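Local coordinates for ferritin like protein (Caulobacter vibrioides, PDB 3HL1) that is a ferritin-like protein that probably binds metal, its physiological role being unknown, at residues Met55-Leu60 with Asp200-Gln205; Gly108-Thr113 with Asn245-Tyr250; Leu120-Glu125 with Trp231-Arg236. One frame throughout, in Å; residues are numbered along the deposited sequence.

How the contacts relate
Contact 1 and contact 3 lie in the inner part of the helical protein, about 13 Å apart between centres. They touch each other, with a probable hydrogen bond from His233 N to Gln205 O. Contact 3 is buried and contact 1 partly so. Each pairs a histidine with a polar partner and adds apolar packing beside it. An unidentified ligand, probably from the crystallisation liquor, lies close to His57 in contact 1 and to Glu122 in contact 3. Contact 2 is a surface contact about 26 Å from contact 1 between centres. It shares helix 112-121 with contact 3 but has no cross-segment hydrogen bond. Prolines, aliphatic side chains and a tryptophan edge hold it instead.

Contact 1: residues Met55-Leu60 with Asp200-Gln205; sequences MLHAQL and DIIVDQ
The contact belongs to the helical bundle of the ferritin-like fold, where 55-60 of helix 42-67 runs roughly antiparallel to 200-205 of helix 188-207. The axes of these segments come within 10.0 Å. His57 carries the polar part. Its CG is anti to the carbonyl carbon (chi1 -61°), so the ring reaches across to the other helix. His57 NE2 donates a hydrogen bond to Gln205 OE1 at 2.6 Å. The bond is bent, 141° at the hydrogen. It meets a lone pair of the amide oxygen, which lies close to the ring plane. The Gln205 chain is extended beyond CG, and its amide is turned 37° from the imidazole.

Ile202 packs over one face of the ring. Its CG2 lies 3.9 Å from the His57 ring centroid, a CH-pi contact. Further along, Leu60 CB meets Ile202 CD1 at 3.9 Å, and Leu60 CD1 touches Ile201 CG2 at 4.0 Å. Leu56 CD2 crosses the amide end of Gln205.

His57 ND1 is hydrogen-bonded to Glu22 OE1 and weakly to an unidentified ligand. Partners at both nitrogens fix the rotation of the ring, and the nearby carboxylate would probably favour a protonated imidazole.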
loop_
_atom_site.group_PDB
_atom_site.type_symbol
_atom_site.label_atom_id
_atom_site.label_comp_id
_atom_site.label_asym_id
_atom_site.label_seq_id
_atom_site.Cartn_x
_atom_site.Cartn_y
_atom_site.Cartn_z
HETATM N N MSE A 55 -3.266 -0.593 5.093
HETATM C CA MSE A 55 -2.524 -0.601 6.360
HETATM C C MSE A 55 -2.442 -2.006 6.924
HETATM O O MSE A 55 -1.370 -2.459 7.335
HETATM C CB MSE A 55 -3.198 0.340 7.364
HETATM C CG MSE A 55 -3.046 1.803 6.980
HETATM SE SE MSE A 55 -4.278 2.929 7.996
HETATM C CE MSE A 55 -3.958 4.527 7.130
ATOM N N LEU A 56 -3.569 -2.702 6.914
ATOM C CA LEU A 56 -3.608 -4.114 7.251
ATOM C C LEU A 56 -2.647 -4.926 6.376
ATOM O O LEU A 56 -1.922 -5.764 6.914
ATOM C CB LEU A 56 -5.047 -4.679 7.159
ATOM C CG LEU A 56 -5.125 -6.200 7.289
ATOM C CD1 LEU A 56 -4.772 -6.557 8.732
ATOM C CD2 LEU A 56 -6.454 -6.825 6.842
ATOM N N HIS A 57 -2.609 -4.666 5.059
ATOM C CA HIS A 57 -1.706 -5.391 4.182
ATOM C C HIS A 57 -0.279 -5.209 4.629
ATOM O O HIS A 57 0.484 -6.186 4.639
ATOM C CB HIS A 57 -1.837 -5.020 2.700
ATOM C CG HIS A 57 -3.184 -5.288 2.121
ATOM N ND1 HIS A 57 -3.551 -4.846 0.865
ATOM C CD2 HIS A 57 -4.274 -5.882 2.652
ATOM C CE1 HIS A 57 -4.813 -5.179 0.651
ATOM N NE2 HIS A 57 -5.276 -5.802 1.717
ATOM N N ALA A 58 0.094 -3.973 4.964
ATOM C CA ALA A 58 1.448 -3.685 5.451
ATOM C C ALA A 58 1.787 -4.543 6.668
ATOM O O ALA A 58 2.860 -5.164 6.723
ATOM C CB ALA A 58 1.639 -2.162 5.744
ATOM N N GLN A 59 0.889 -4.564 7.648
ATOM C CA GLN A 59 1.041 -5.400 8.830
ATOM C C GLN A 59 1.218 -6.895 8.508
ATOM O O GLN A 59 2.057 -7.569 9.107
ATOM C CB GLN A 59 -0.165 -5.215 9.767
ATOM C CG GLN A 59 -0.217 -6.259 10.886
ATOM C CD GLN A 59 -1.340 -6.025 11.851
ATOM O OE1 GLN A 59 -1.337 -5.023 12.572
ATOM N NE2 GLN A 59 -2.316 -6.949 11.876
ATOM N N LEU A 60 0.425 -7.397 7.569
ATOM C CA LEU A 60 0.454 -8.814 7.186
ATOM C C LEU A 60 1.744 -9.162 6.529
ATOM O O LEU A 60 2.308 -10.253 6.791
ATOM C CB LEU A 60 -0.741 -9.160 6.277
ATOM C CG LEU A 60 -2.146 -8.994 6.932
ATOM C CD1 LEU A 60 -3.230 -9.511 5.976
ATOM C CD2 LEU A 60 -2.212 -9.695 8.248
ATOM N N ASP A 200 -3.296 -14.594 0.783
ATOM C CA ASP A 200 -4.640 -14.697 0.162
ATOM C C ASP A 200 -5.580 -13.586 0.574
ATOM O O ASP A 200 -6.227 -13.023 -0.261
ATOM C CB ASP A 200 -5.294 -16.065 0.434
ATOM C CG ASP A 200 -4.734 -17.154 -0.472
ATOM O OD1 ASP A 200 -4.114 -16.822 -1.522
ATOM O OD2 ASP A 200 -4.894 -18.339 -0.139
ATOM N N ILE A 201 -5.587 -13.236 1.857
ATOM C CA ILE A 201 -6.323 -12.083 2.330
ATOM C C ILE A 201 -5.889 -10.797 1.647
ATOM O O ILE A 201 -6.734 -10.007 1.306
ATOM C CB ILE A 201 -6.160 -11.884 3.864
ATOM C CG1 ILE A 201 -6.828 -13.020 4.644
ATOM C CG2 ILE A 201 -6.759 -10.514 4.288
ATOM C CD1 ILE A 201 -6.303 -13.189 6.051
ATOM N N ILE A 202 -4.570 -10.567 1.484
ATOM C CA ILE A 202 -4.044 -9.384 0.834
ATOM C C ILE A 202 -4.503 -9.270 -0.624
ATOM O O ILE A 202 -4.979 -8.215 -1.061
ATOM C CB ILE A 202 -2.476 -9.353 0.864
ATOM C CG1 ILE A 202 -1.943 -9.202 2.295
ATOM C CG2 ILE A 202 -1.966 -8.182 0.018
ATOM C CD1 ILE A 202 -0.423 -9.430 2.439
ATOM N N VAL A 203 -4.320 -10.351 -1.376
ATOM C CA VAL A 203 -4.643 -10.365 -2.798
ATOM C C VAL A 203 -6.170 -10.316 -3.040
ATOM O O VAL A 203 -6.617 -9.581 -3.924
ATOM C CB VAL A 203 -4.060 -11.581 -3.485
ATOM C CG1 VAL A 203 -4.498 -11.625 -4.958
ATOM C CG2 VAL A 203 -2.503 -11.516 -3.385
ATOM N N ASP A 204 -6.937 -11.071 -2.250
ATOM C CA ASP A 204 -8.407 -11.064 -2.335
ATOM C C ASP A 204 -8.962 -9.665 -2.131
ATOM O O ASP A 204 -9.924 -9.300 -2.777
ATOM C CB ASP A 204 -9.070 -11.933 -1.261
ATOM C CG ASP A 204 -8.872 -13.434 -1.470
ATOM O OD1 ASP A 204 -8.306 -13.856 -2.482
ATOM O OD2 ASP A 204 -9.255 -14.192 -0.563
ATOM N N GLN A 205 -8.366 -8.895 -1.231
ATOM C CA GLN A 205 -8.837 -7.535 -0.949
ATOM C C GLN A 205 -8.534 -6.579 -2.095
ATOM O O GLN A 205 -9.343 -5.734 -2.392
ATOM C CB GLN A 205 -8.282 -6.992 0.372
ATOM C CG GLN A 205 -8.879 -7.680 1.604
ATOM C CD GLN A 205 -8.436 -7.074 2.928
ATOM O OE1 GLN A 205 -7.466 -6.336 3.008
ATOM N NE2 GLN A 205 -9.169 -7.394 3.982
#

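Contact 2: residues Gly108-Thr113 with Asn245-Tyr250; sequences GPLDLT and NWPGVY
Leu110 has CG anti to the backbone N (chi1 -178°), while Trp246 has CG anti to the carbonyl carbon (chi1 -69°). These torsions bring the leucine branches and the indole together obliquely. Leu110 is the centre of an inverse gamma turn, just before helix 112-121. The opposing segment, 245-250, is an irregular loop after helix 233-242. It runs roughly counter to the turn.

The packing is apolar. Leu110 CG lies 4.0 Å from Trp246 CE3. Leu110 CD2 crosses the ring of Pro247 at about a right angle and touches Pro247 CD at 3.8 Å. On the next part of the loop Val249 CG1 meets Leu110 CB, also at 3.8 Å. Its other methyl, Val249 CG2, touches Pro109 CB at 4.1 Å. The two Val249 methyls thus pack on successive residues of the turn.

Asp111 is the N-cap of helix 112-121, and its carboxylate also forms a salt bridge with Arg114. Its CB points away from the loop, so the tryptophan meets its backbone instead. Ser35, at the end of helix 8-35, joins both segments: its OG bonds Leu110 N and its backbone bonds Tyr250. The indole turns its edge to the backbone of Asp111, just before the helix. Leu112 CD1 sits 4.2 Å from Trp246 CH2, and the tightest approach is Trp246 CZ3 to Asp111 C, at 3.3 Å.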
loop_
_atom_site.group_PDB
_atom_site.type_symbol
_atom_site.label_atom_id
_atom_site.label_comp_id
_atom_site.label_asym_id
_atom_site.label_seq_id
_atom_site.Cartn_x
_atom_site.Cartn_y
_atom_site.Cartn_z
ATOM N N GLY A 108 -2.384 14.087 -5.664
ATOM C CA GLY A 108 -3.408 15.023 -6.067
ATOM C C GLY A 108 -4.760 14.665 -5.470
ATOM O O GLY A 108 -4.844 13.747 -4.632
ATOM N N PRO A 109 -5.820 15.409 -5.865
ATOM C CA PRO A 109 -7.130 15.235 -5.297
ATOM C C PRO A 109 -7.879 14.114 -6.007
ATOM O O PRO A 109 -7.295 13.407 -6.848
ATOM C CB PRO A 109 -7.794 16.598 -5.541
ATOM C CG PRO A 109 -7.229 17.026 -6.830
ATOM C CD PRO A 109 -5.798 16.512 -6.838
ATOM N N LEU A 110 -9.141 13.920 -5.628
ATOM C CA LEU A 110 -10.012 12.996 -6.351
ATOM C C LEU A 110 -10.265 13.622 -7.740
ATOM O O LEU A 110 -11.146 14.397 -7.910
ATOM C CB LEU A 110 -11.322 12.802 -5.613
ATOM C CG LEU A 110 -12.231 11.797 -6.349
ATOM C CD1 LEU A 110 -11.678 10.349 -6.156
ATOM C CD2 LEU A 110 -13.668 11.933 -5.797
ATOM N N ASP A 111 -9.423 13.318 -8.707
ATOM C CA ASP A 111 -9.658 13.728 -10.097
ATOM C C ASP A 111 -9.407 12.520 -10.995
ATOM O O ASP A 111 -8.963 11.469 -10.529
ATOM C CB ASP A 111 -8.804 14.931 -10.480
ATOM C CG ASP A 111 -7.286 14.675 -10.325
ATOM O OD1 ASP A 111 -6.852 13.507 -10.220
ATOM O OD2 ASP A 111 -6.516 15.657 -10.324
ATOM N N LEU A 112 -9.690 12.650 -12.271
ATOM C CA LEU A 112 -9.529 11.505 -13.183
ATOM C C LEU A 112 -8.142 10.876 -13.147
ATOM O O LEU A 112 -7.998 9.647 -13.111
ATOM C CB LEU A 112 -9.914 11.915 -14.609
ATOM C CG LEU A 112 -9.967 10.727 -15.579
ATOM C CD1 LEU A 112 -10.902 9.608 -15.059
ATOM C CD2 LEU A 112 -10.367 11.198 -16.971
ATOM N N THR A 113 -7.126 11.724 -13.168
ATOM C CA THR A 113 -5.739 11.298 -13.146
ATOM C C THR A 113 -5.444 10.385 -11.928
ATOM O O THR A 113 -4.814 9.345 -12.070
ATOM C CB THR A 113 -4.765 12.516 -13.120
ATOM O OG1 THR A 113 -4.957 13.300 -14.306
ATOM C CG2 THR A 113 -3.276 12.044 -13.120
ATOM N N ASN A 245 -21.295 11.970 -11.261
ATOM C CA ASN A 245 -21.170 13.191 -10.445
ATOM C C ASN A 245 -20.181 13.069 -9.292
ATOM O O ASN A 245 -20.507 12.529 -8.224
ATOM C CB ASN A 245 -22.538 13.599 -9.903
ATOM C CG ASN A 245 -23.546 13.828 -11.010
ATOM O OD1 ASN A 245 -23.471 14.823 -11.747
ATOM N ND2 ASN A 245 -24.481 12.879 -11.158
ATOM N N TRP A 246 -18.981 13.590 -9.500
ATOM C CA TRP A 246 -17.927 13.470 -8.476
ATOM C C TRP A 246 -18.113 14.546 -7.446
ATOM O O TRP A 246 -18.541 15.636 -7.790
ATOM C CB TRP A 246 -16.554 13.565 -9.095
ATOM C CG TRP A 246 -16.236 12.371 -9.929
ATOM C CD1 TRP A 246 -17.130 11.502 -10.538
ATOM C CD2 TRP A 246 -14.943 11.942 -10.320
ATOM N NE1 TRP A 246 -16.446 10.549 -11.254
ATOM C CE2 TRP A 246 -15.103 10.798 -11.135
ATOM C CE3 TRP A 246 -13.658 12.418 -10.075
ATOM C CZ2 TRP A 246 -14.022 10.127 -11.691
ATOM C CZ3 TRP A 246 -12.598 11.741 -10.610
ATOM C CH2 TRP A 246 -12.784 10.615 -11.424
ATOM N N PRO A 247 -17.806 14.241 -6.175
ATOM C CA PRO A 247 -18.004 15.239 -5.131
ATOM C C PRO A 247 -16.991 16.377 -5.263
ATOM O O PRO A 247 -15.922 16.203 -5.876
ATOM C CB PRO A 247 -17.765 14.445 -3.835
ATOM C CG PRO A 247 -16.841 13.331 -4.233
ATOM C CD PRO A 247 -17.273 12.973 -5.639
ATOM N N GLY A 248 -17.301 17.509 -4.638
ATOM C CA GLY A 248 -16.387 18.657 -4.616
ATOM C C GLY A 248 -15.105 18.313 -3.866
ATOM O O GLY A 248 -15.148 17.549 -2.892
ATOM N N VAL A 249 -13.991 18.828 -4.364
ATOM C CA VAL A 249 -12.690 18.602 -3.761
ATOM C C VAL A 249 -12.010 19.930 -3.423
ATOM O O VAL A 249 -12.266 20.976 -4.053
ATOM C CB VAL A 249 -11.766 17.770 -4.667
ATOM C CG1 VAL A 249 -12.466 16.419 -5.028
ATOM C CG2 VAL A 249 -11.375 18.557 -5.907
ATOM N N TYR A 250 -11.149 19.891 -2.410
ATOM C CA TYR A 250 -10.326 21.005 -2.108
ATOM C C TYR A 250 -9.362 21.222 -3.249
ATOM O O TYR A 250 -8.992 20.320 -3.989
ATOM C CB TYR A 250 -9.520 20.812 -0.828
ATOM C CG TYR A 250 -10.349 20.699 0.376
ATOM C CD1 TYR A 250 -10.954 21.835 0.932
ATOM C CD2 TYR A 250 -10.569 19.460 0.974
ATOM C CE1 TYR A 250 -11.767 21.736 2.083
ATOM C CE2 TYR A 250 -11.388 19.352 2.092
ATOM C CZ TYR A 250 -11.987 20.499 2.631
ATOM O OH TYR A 250 -12.769 20.343 3.761
#

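Contact 3: residues Leu120-Glu125 with Trp231-Arg236; sequences LIEYPE and WPHFQR
The end of helix 112-121 meets the start of helix 233-242 in a buried contact with a polar half and an aromatic half. In the polar half, Glu122 follows the last helical residue and bends at chi2 to bring its carboxylate beside His233. His233 ND1 donates a hydrogen bond to Glu122 OE2 at 2.7 Å, with 151° at the hydrogen. The oxygen lies in the ring plane, but the donor comes from above the carboxylate plane, and the two planes are 88° apart. Packing is close here: Glu122 CD lies 3.2 Å from His233 CB. Glu122 OE2 has a second partner in Tyr29 OH, and OE1 bonds the unknown ligand, probably from the crystallisation liquor. His233 NE2 bonds Gln53 OE1, so the imidazole is held at both nitrogens.

In the aromatic half, Phe234 has CG anti to its backbone N and lies against the backbone after Glu122. Phe234 CB is 3.3 Å from Glu122 O. Pro124 CD stands almost over the centre of the Phe234 ring, 3.6 Å from its centroid, a CH-pi contact. Tyr123 turns its edge to the Phe234 face in an offset edge-to-face pair, planes 77° apart and centroids 6.0 Å apart.

The other end of segment 231-236 is looser. Trp231 is exposed and poorly ordered, and residues 210-229 are not modelled. Arg236 NE still bonds Trp231 O at 2.9 Å, from above the carbonyl plane.

Among the neighbours, helix 42-67 brings Glu54 against both Glu122 and His233. Such a pair of glutamates could bind metal in ferritin-like proteins, but no metal is modelled here. Helix 8-35 packs on Ile121, and the end of helix 188-207 bonds the backbones of His233 and Phe234.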
loop_
_atom_site.group_PDB
_atom_site.type_symbol
_atom_site.label_atom_id
_atom_site.label_comp_id
_atom_site.label_asym_id
_atom_site.label_seq_id
_atom_site.Cartn_x
_atom_site.Cartn_y
_atom_site.Cartn_z
ATOM N N LEU A 120 -5.226 1.446 -11.874
ATOM C CA LEU A 120 -3.980 0.820 -12.333
ATOM C C LEU A 120 -3.250 0.067 -11.222
ATOM O O LEU A 120 -2.822 -1.070 -11.413
ATOM C CB LEU A 120 -3.065 1.903 -12.898
ATOM C CG LEU A 120 -3.359 2.363 -14.315
ATOM C CD1 LEU A 120 -2.629 3.649 -14.589
ATOM C CD2 LEU A 120 -2.927 1.287 -15.282
ATOM N N ILE A 121 -3.128 0.681 -10.068
ATOM C CA ILE A 121 -2.427 0.041 -8.930
ATOM C C ILE A 121 -3.072 -1.290 -8.593
ATOM O O ILE A 121 -2.375 -2.248 -8.315
ATOM C CB ILE A 121 -2.434 0.940 -7.692
ATOM C CG1 ILE A 121 -1.473 2.101 -7.858
ATOM C CG2 ILE A 121 -2.033 0.175 -6.431
ATOM C CD1 ILE A 121 -1.906 3.305 -6.973
ATOM N N GLU A 122 -4.398 -1.317 -8.573
ATOM C CA GLU A 122 -5.144 -2.493 -8.208
ATOM C C GLU A 122 -5.547 -3.373 -9.397
ATOM O O GLU A 122 -6.373 -4.272 -9.253
ATOM C CB GLU A 122 -6.418 -2.081 -7.439
ATOM C CG GLU A 122 -6.194 -1.160 -6.207
ATOM C CD GLU A 122 -5.694 -1.893 -4.953
ATOM O OE1 GLU A 122 -5.384 -3.129 -5.000
ATOM O OE2 GLU A 122 -5.608 -1.221 -3.896
ATOM N N TYR A 123 -4.968 -3.114 -10.555
ATOM C CA TYR A 123 -5.292 -3.838 -11.779
ATOM C C TYR A 123 -5.117 -5.347 -11.569
ATOM O O TYR A 123 -4.033 -5.782 -11.124
ATOM C CB TYR A 123 -4.373 -3.394 -12.908
ATOM C CG TYR A 123 -4.804 -3.847 -14.276
ATOM C CD1 TYR A 123 -6.026 -3.434 -14.821
ATOM C CD2 TYR A 123 -3.965 -4.636 -15.057
ATOM C CE1 TYR A 123 -6.390 -3.822 -16.070
ATOM C CE2 TYR A 123 -4.338 -5.018 -16.322
ATOM C CZ TYR A 123 -5.565 -4.605 -16.804
ATOM O OH TYR A 123 -5.943 -4.934 -18.070
ATOM N N PRO A 124 -6.166 -6.148 -11.873
ATOM C CA PRO A 124 -6.134 -7.584 -11.571
ATOM C C PRO A 124 -5.165 -8.380 -12.438
ATOM O O PRO A 124 -5.044 -8.169 -13.631
ATOM C CB PRO A 124 -7.587 -8.039 -11.853
ATOM C CG PRO A 124 -8.389 -6.802 -11.820
ATOM C CD PRO A 124 -7.487 -5.772 -12.415
ATOM N N GLU A 125 -4.473 -9.305 -11.822
ATOM C CA GLU A 125 -3.478 -10.103 -12.536
ATOM C C GLU A 125 -4.067 -10.821 -13.742
ATOM O O GLU A 125 -3.385 -10.980 -14.768
ATOM C CB GLU A 125 -2.934 -11.149 -11.588
ATOM C CG GLU A 125 -1.726 -11.857 -12.113
ATOM C CD GLU A 125 -1.197 -12.962 -11.195
ATOM O OE1 GLU A 125 -1.778 -13.229 -10.095
ATOM O OE2 GLU A 125 -0.177 -13.561 -11.624
ATOM N N TRP A 231 -16.051 -6.231 -1.413
ATOM C CA TRP A 231 -15.856 -5.535 -2.686
ATOM C C TRP A 231 -14.380 -5.145 -2.906
ATOM O O TRP A 231 -13.838 -4.314 -2.164
ATOM C CB TRP A 231 -16.777 -4.317 -2.710
ATOM C CG TRP A 231 -17.179 -3.867 -4.071
ATOM C CD1 TRP A 231 -17.099 -4.578 -5.246
ATOM C CD2 TRP A 231 -17.781 -2.609 -4.401
ATOM N NE1 TRP A 231 -17.588 -3.822 -6.282
ATOM C CE2 TRP A 231 -18.016 -2.611 -5.793
ATOM C CE3 TRP A 231 -18.131 -1.473 -3.657
ATOM C CZ2 TRP A 231 -18.589 -1.518 -6.459
ATOM C CZ3 TRP A 231 -18.704 -0.388 -4.321
ATOM C CH2 TRP A 231 -18.924 -0.422 -5.708
ATOM N N PRO A 232 -13.721 -5.764 -3.915
ATOM C CA PRO A 232 -12.266 -5.535 -4.017
ATOM C C PRO A 232 -11.910 -4.098 -4.423
ATOM O O PRO A 232 -12.763 -3.365 -4.907
ATOM C CB PRO A 232 -11.794 -6.576 -5.055
ATOM C CG PRO A 232 -12.976 -7.458 -5.310
ATOM C CD PRO A 232 -14.194 -6.674 -4.973
ATOM N N HIS A 233 -10.660 -3.697 -4.164
ATOM C CA HIS A 233 -10.226 -2.308 -4.398
ATOM C C HIS A 233 -10.376 -1.920 -5.888
ATOM O O HIS A 233 -10.846 -0.814 -6.242
ATOM C CB HIS A 233 -8.769 -2.121 -3.961
ATOM C CG HIS A 233 -8.553 -2.225 -2.479
ATOM N ND1 HIS A 233 -7.322 -1.987 -1.888
ATOM C CD2 HIS A 233 -9.398 -2.564 -1.470
ATOM C CE1 HIS A 233 -7.426 -2.151 -0.582
ATOM N NE2 HIS A 233 -8.665 -2.536 -0.302
ATOM N N PHE A 234 -9.988 -2.837 -6.773
ATOM C CA PHE A 234 -10.084 -2.551 -8.202
ATOM C C PHE A 234 -11.521 -2.191 -8.561
ATOM O O PHE A 234 -11.791 -1.124 -9.127
ATOM C CB PHE A 234 -9.620 -3.720 -9.066
ATOM C CG PHE A 234 -9.683 -3.406 -10.521
ATOM C CD1 PHE A 234 -8.824 -2.447 -11.072
ATOM C CD2 PHE A 234 -10.620 -3.994 -11.344
ATOM C CE1 PHE A 234 -8.889 -2.109 -12.403
ATOM C CE2 PHE A 234 -10.670 -3.658 -12.676
ATOM C CZ PHE A 234 -9.805 -2.712 -13.207
ATOM N N GLN A 235 -12.449 -3.070 -8.204
ATOM C CA GLN A 235 -13.855 -2.835 -8.518
ATOM C C GLN A 235 -14.368 -1.516 -7.907
ATOM O O GLN A 235 -14.987 -0.710 -8.595
ATOM C CB GLN A 235 -14.667 -4.050 -8.083
ATOM C CG GLN A 235 -14.586 -5.227 -9.091
ATOM C CD GLN A 235 -13.523 -6.310 -8.758
ATOM O OE1 GLN A 235 -12.347 -6.015 -8.494
ATOM N NE2 GLN A 235 -13.951 -7.581 -8.808
ATOM N N ARG A 236 -14.070 -1.283 -6.637
ATOM C CA ARG A 236 -14.411 -0.022 -5.957
ATOM C C ARG A 236 -13.984 1.211 -6.745
ATOM O O ARG A 236 -14.753 2.155 -6.921
ATOM C CB ARG A 236 -13.654 0.083 -4.616
ATOM C CG ARG A 236 -14.120 -0.785 -3.489
ATOM C CD ARG A 236 -13.147 -0.545 -2.332
ATOM N NE ARG A 236 -13.260 -1.558 -1.296
ATOM C CZ ARG A 236 -13.830 -1.376 -0.115
ATOM N NH1 ARG A 236 -14.342 -0.200 0.236
ATOM N NH2 ARG A 236 -13.873 -2.392 0.734
#